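Long-range contact in isomerase prhC (Penicillium brasilianum, PDB 5X9J), which is an isomerase in the biosynthesis of paraherquonin, a fungal meroterpenoid with a highly congested hexacyclic skeleton: residues Ser65-Tyr79 with Lys163-Asn175. Numbering follows the deposited sequence.
Sequences SFSTRPLNNQETREY and KQAAKGLDSWCAN
Trp-172 turns one face of its indole to the first turns of helix 73-79: Tyr-79 CA sits 4.2 Å from the centroid of the five-membered ring in a CH-pi contact, with the backbone O of Glu-75 over the same face. The Tyr-79 ring, nearly perpendicular at 83°, directs its edge at this ring in an offset edge-to-face pair, and Trp-172 CB and Cys-173 SG also lie at the tyrosine's edge. With CG anti to the backbone N (chi1 174°), Tyr-79 runs back alongside Trp-172 in the opposite sense, carrying CE1 to 3.7 Å from Leu-169 CD2. From the Tyr-79 side, Leu-71 CD2, Glu-75 CB and Glu-78 CB touch the six-membered ring, while Glu-78 OE2 lies at its edge, in plane. Arg-69 NH2 comes near Trp-172 CZ3, and NH1 and NH2 both grip Glu-75 OE1 in a salt bridge; Glu-75 OE2 accepts from Asn-72 N and Asn-72 OD1 from Glu-75 N, a capping box. Replacing the indole of Trp-172 by an alanine is likely to open a gap between Leu-71, Glu-75 and Tyr-79 and leave the tyrosine edge without its aromatic mate.

Where helix 167-173 ends, Ser-67 N donates to Cys-173 O at 2.7 Å, nearly straight at 165°, and this carbonyl meets the Phe-66 ring at its edge. A water joins Asn-175 N to Ser-65 O.

Segments 73-79 and 167-173, roughly antiparallel with axes 10.9 Å apart, exemplify helices bridged by one large aromatic. Leu-169 reaches Trp-83 and Ile-86 of helix 73-86, Phe-66 and Cys-173 rest on helix 150-162, and Leu-71 bonds through its backbone to Thr-59, tying helix 167-173 to strand 57-61.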
# COMPACT_ATOMS: atom_id res chain seq x y z
N SER B 65 2.27 7.71 8.93
CA SER B 65 1.81 7.79 10.32
C SER B 65 2.73 7.03 11.27
O SER B 65 2.65 7.22 12.48
CB SER B 65 0.39 7.23 10.44
OG SER B 65 -0.51 8.13 9.85
N PHE B 66 3.57 6.15 10.74
CA PHE B 66 4.53 5.39 11.52
C PHE B 66 5.92 5.71 11.00
O PHE B 66 6.09 6.43 10.01
CB PHE B 66 4.23 3.88 11.44
CG PHE B 66 2.99 3.48 12.19
CD1 PHE B 66 1.76 3.45 11.55
CD2 PHE B 66 3.04 3.19 13.54
CE1 PHE B 66 0.61 3.10 12.25
CE2 PHE B 66 1.90 2.84 14.24
CZ PHE B 66 0.69 2.79 13.60
N SER B 67 6.92 5.19 11.70
CA SER B 67 8.30 5.41 11.29
C SER B 67 8.51 4.90 9.87
O SER B 67 8.07 3.79 9.52
CB SER B 67 9.27 4.73 12.24
OG SER B 67 10.59 4.93 11.78
N THR B 68 9.16 5.71 9.06
CA THR B 68 9.52 5.34 7.70
C THR B 68 11.02 5.21 7.53
O THR B 68 11.50 5.05 6.40
CB THR B 68 8.95 6.36 6.70
OG1 THR B 68 9.43 7.67 7.03
CG2 THR B 68 7.41 6.36 6.75
N ARG B 69 11.77 5.26 8.61
CA ARG B 69 13.21 5.02 8.53
C ARG B 69 13.47 3.58 8.13
O ARG B 69 12.93 2.66 8.75
CB ARG B 69 13.89 5.32 9.87
CG ARG B 69 15.40 5.10 9.85
CD ARG B 69 16.07 5.45 11.18
NE ARG B 69 15.76 4.48 12.23
CZ ARG B 69 16.41 3.33 12.40
NH1 ARG B 69 17.42 2.99 11.60
NH2 ARG B 69 16.05 2.51 13.38
N PRO B 70 14.30 3.34 7.11
CA PRO B 70 14.57 1.96 6.70
C PRO B 70 15.31 1.18 7.78
O PRO B 70 16.15 1.73 8.50
CB PRO B 70 15.44 2.13 5.45
CG PRO B 70 16.08 3.48 5.63
CD PRO B 70 15.04 4.32 6.31
N LEU B 71 14.99 -0.10 7.90
CA LEU B 71 15.62 -0.98 8.87
C LEU B 71 16.55 -1.96 8.16
O LEU B 71 16.19 -2.53 7.14
CB LEU B 71 14.59 -1.76 9.68
CG LEU B 71 13.57 -0.97 10.52
CD1 LEU B 71 12.81 -1.94 11.40
CD2 LEU B 71 14.26 0.09 11.36
N ASN B 72 17.74 -2.16 8.73
CA ASN B 72 18.65 -3.15 8.18
C ASN B 72 18.33 -4.52 8.78
O ASN B 72 17.39 -4.69 9.56
CB ASN B 72 20.11 -2.73 8.42
CG ASN B 72 20.47 -2.59 9.90
OD1 ASN B 72 19.97 -3.32 10.74
ND2 ASN B 72 21.34 -1.64 10.20
N ASN B 73 19.14 -5.53 8.41
CA ASN B 73 18.84 -6.90 8.81
C ASN B 73 18.87 -7.06 10.33
O ASN B 73 18.01 -7.76 10.90
CB ASN B 73 19.81 -7.86 8.14
CG ASN B 73 19.55 -8.00 6.66
OD1 ASN B 73 18.46 -7.66 6.18
ND2 ASN B 73 20.53 -8.49 5.92
N GLN B 74 19.83 -6.43 11.00
CA GLN B 74 19.89 -6.54 12.45
C GLN B 74 18.69 -5.86 13.11
O GLN B 74 18.11 -6.39 14.07
CB GLN B 74 21.20 -5.96 12.97
CG GLN B 74 21.29 -5.87 14.50
CD GLN B 74 21.24 -7.24 15.17
OE1 GLN B 74 21.69 -8.25 14.61
NE2 GLN B 74 20.66 -7.29 16.38
N GLU B 75 18.30 -4.69 12.61
CA GLU B 75 17.14 -4.01 13.17
C GLU B 75 15.86 -4.79 12.91
O GLU B 75 14.98 -4.87 13.78
CB GLU B 75 17.05 -2.60 12.61
CG GLU B 75 18.24 -1.73 12.99
CD GLU B 75 18.29 -0.43 12.22
OE1 GLU B 75 18.36 0.63 12.87
OE2 GLU B 75 18.24 -0.48 10.96
N THR B 76 15.74 -5.40 11.73
CA THR B 76 14.60 -6.26 11.44
C THR B 76 14.49 -7.41 12.43
O THR B 76 13.39 -7.73 12.91
CB THR B 76 14.71 -6.80 10.01
OG1 THR B 76 14.48 -5.73 9.09
CG2 THR B 76 13.68 -7.90 9.76
N ARG B 77 15.61 -8.05 12.76
CA ARG B 77 15.58 -9.13 13.73
C ARG B 77 15.08 -8.64 15.08
O ARG B 77 14.22 -9.27 15.71
CB ARG B 77 16.95 -9.78 13.87
CG ARG B 77 17.00 -10.89 14.94
CD ARG B 77 18.26 -11.74 14.80
NE ARG B 77 19.40 -10.92 14.42
CZ ARG B 77 20.51 -11.39 13.85
NH1 ARG B 77 20.62 -12.69 13.59
NH2 ARG B 77 21.50 -10.56 13.53
N GLU B 78 15.61 -7.50 15.55
CA GLU B 78 15.16 -6.95 16.82
C GLU B 78 13.67 -6.62 16.77
O GLU B 78 12.94 -6.89 17.73
CB GLU B 78 15.97 -5.71 17.19
CG GLU B 78 17.43 -5.99 17.56
CD GLU B 78 18.20 -4.72 17.92
OE1 GLU B 78 19.07 -4.29 17.12
OE2 GLU B 78 17.93 -4.14 19.00
N TYR B 79 13.21 -6.04 15.66
CA TYR B 79 11.79 -5.72 15.55
C TYR B 79 10.93 -6.97 15.61
O TYR B 79 9.89 -7.00 16.28
CB TYR B 79 11.51 -4.93 14.27
CG TYR B 79 10.03 -4.70 14.05
CD1 TYR B 79 9.35 -3.73 14.77
CD2 TYR B 79 9.31 -5.47 13.15
CE1 TYR B 79 7.99 -3.51 14.58
CE2 TYR B 79 7.95 -5.26 12.95
CZ TYR B 79 7.30 -4.28 13.67
OH TYR B 79 5.95 -4.07 13.48
N LYS B 163 -2.49 -2.38 28.04
CA LYS B 163 -2.02 -3.54 28.79
C LYS B 163 -0.53 -3.46 29.08
O LYS B 163 0.10 -4.49 29.34
CB LYS B 163 -2.39 -4.82 28.04
CG LYS B 163 -3.90 -4.93 27.86
CD LYS B 163 -4.33 -6.18 27.10
CE LYS B 163 -5.85 -6.38 27.21
NZ LYS B 163 -6.27 -7.69 26.65
N GLN B 164 0.05 -2.26 29.01
CA GLN B 164 1.47 -2.02 29.31
C GLN B 164 2.40 -2.82 28.41
O GLN B 164 3.54 -3.11 28.79
CB GLN B 164 1.78 -2.31 30.78
CG GLN B 164 0.83 -1.64 31.75
CD GLN B 164 0.87 -0.13 31.65
OE1 GLN B 164 1.88 0.45 31.26
NE2 GLN B 164 -0.23 0.51 32.00
N ALA B 165 1.95 -3.18 27.21
CA ALA B 165 2.72 -4.07 26.35
C ALA B 165 3.16 -3.43 25.04
O ALA B 165 3.49 -4.14 24.10
CB ALA B 165 1.91 -5.34 26.06
N ALA B 166 3.17 -2.09 24.96
CA ALA B 166 3.41 -1.40 23.69
C ALA B 166 4.82 -0.84 23.53
O ALA B 166 5.22 -0.52 22.40
CB ALA B 166 2.42 -0.25 23.50
N LYS B 167 5.58 -0.68 24.61
CA LYS B 167 6.81 0.11 24.52
C LYS B 167 7.83 -0.52 23.58
O LYS B 167 8.56 0.21 22.89
CB LYS B 167 7.41 0.33 25.91
CG LYS B 167 6.58 1.26 26.77
CD LYS B 167 7.31 1.67 28.05
CE LYS B 167 6.49 2.69 28.83
NZ LYS B 167 7.11 3.01 30.17
N GLY B 168 7.89 -1.85 23.52
CA GLY B 168 8.84 -2.50 22.63
C GLY B 168 8.56 -2.21 21.16
O GLY B 168 9.46 -1.81 20.41
N LEU B 169 7.32 -2.43 20.72
CA LEU B 169 6.98 -2.13 19.34
C LEU B 169 7.02 -0.63 19.07
O LEU B 169 7.43 -0.20 17.98
CB LEU B 169 5.59 -2.69 19.00
CG LEU B 169 5.50 -4.20 18.82
CD1 LEU B 169 4.06 -4.61 18.58
CD2 LEU B 169 6.40 -4.65 17.67
N ASP B 170 6.62 0.18 20.05
CA ASP B 170 6.59 1.63 19.88
C ASP B 170 7.98 2.19 19.59
O ASP B 170 8.12 3.13 18.80
CB ASP B 170 6.01 2.29 21.12
CG ASP B 170 4.99 3.35 20.77
OD1 ASP B 170 4.15 3.08 19.89
OD2 ASP B 170 5.04 4.45 21.37
N SER B 171 9.01 1.63 20.23
CA SER B 171 10.36 2.13 20.01
C SER B 171 10.81 1.93 18.56
O SER B 171 11.71 2.64 18.11
CB SER B 171 11.34 1.46 20.99
OG SER B 171 11.49 0.09 20.70
N TRP B 172 10.20 1.00 17.83
CA TRP B 172 10.44 0.84 16.40
C TRP B 172 9.41 1.55 15.53
O TRP B 172 9.77 2.08 14.48
CB TRP B 172 10.48 -0.66 16.04
CG TRP B 172 11.64 -1.37 16.65
CD1 TRP B 172 11.63 -2.19 17.75
CD2 TRP B 172 13.01 -1.29 16.22
NE1 TRP B 172 12.90 -2.63 18.02
CE2 TRP B 172 13.77 -2.09 17.10
CE3 TRP B 172 13.66 -0.61 15.18
CZ2 TRP B 172 15.15 -2.25 16.97
CZ3 TRP B 172 15.04 -0.77 15.05
CH2 TRP B 172 15.76 -1.58 15.94
N CYS B 173 8.15 1.59 15.96
CA CYS B 173 7.04 2.02 15.12
C CYS B 173 6.81 3.53 15.13
O CYS B 173 6.41 4.09 14.11
CB CYS B 173 5.74 1.34 15.56
SG CYS B 173 5.73 -0.40 15.26
N ALA B 174 7.00 4.18 16.28
CA ALA B 174 6.58 5.56 16.44
C ALA B 174 7.42 6.51 15.58
O ALA B 174 8.56 6.22 15.20
CB ALA B 174 6.66 5.98 17.91
N ASN B 175 6.83 7.67 15.29
CA ASN B 175 7.52 8.73 14.55
C ASN B 175 8.68 9.33 15.34
O ASN B 175 8.47 10.04 16.32
CB ASN B 175 6.53 9.82 14.17
CG ASN B 175 5.68 9.43 12.99
OD1 ASN B 175 6.18 8.84 12.04
ND2 ASN B 175 4.39 9.76 13.04
O HOH W 1 3.86 7.03 15.12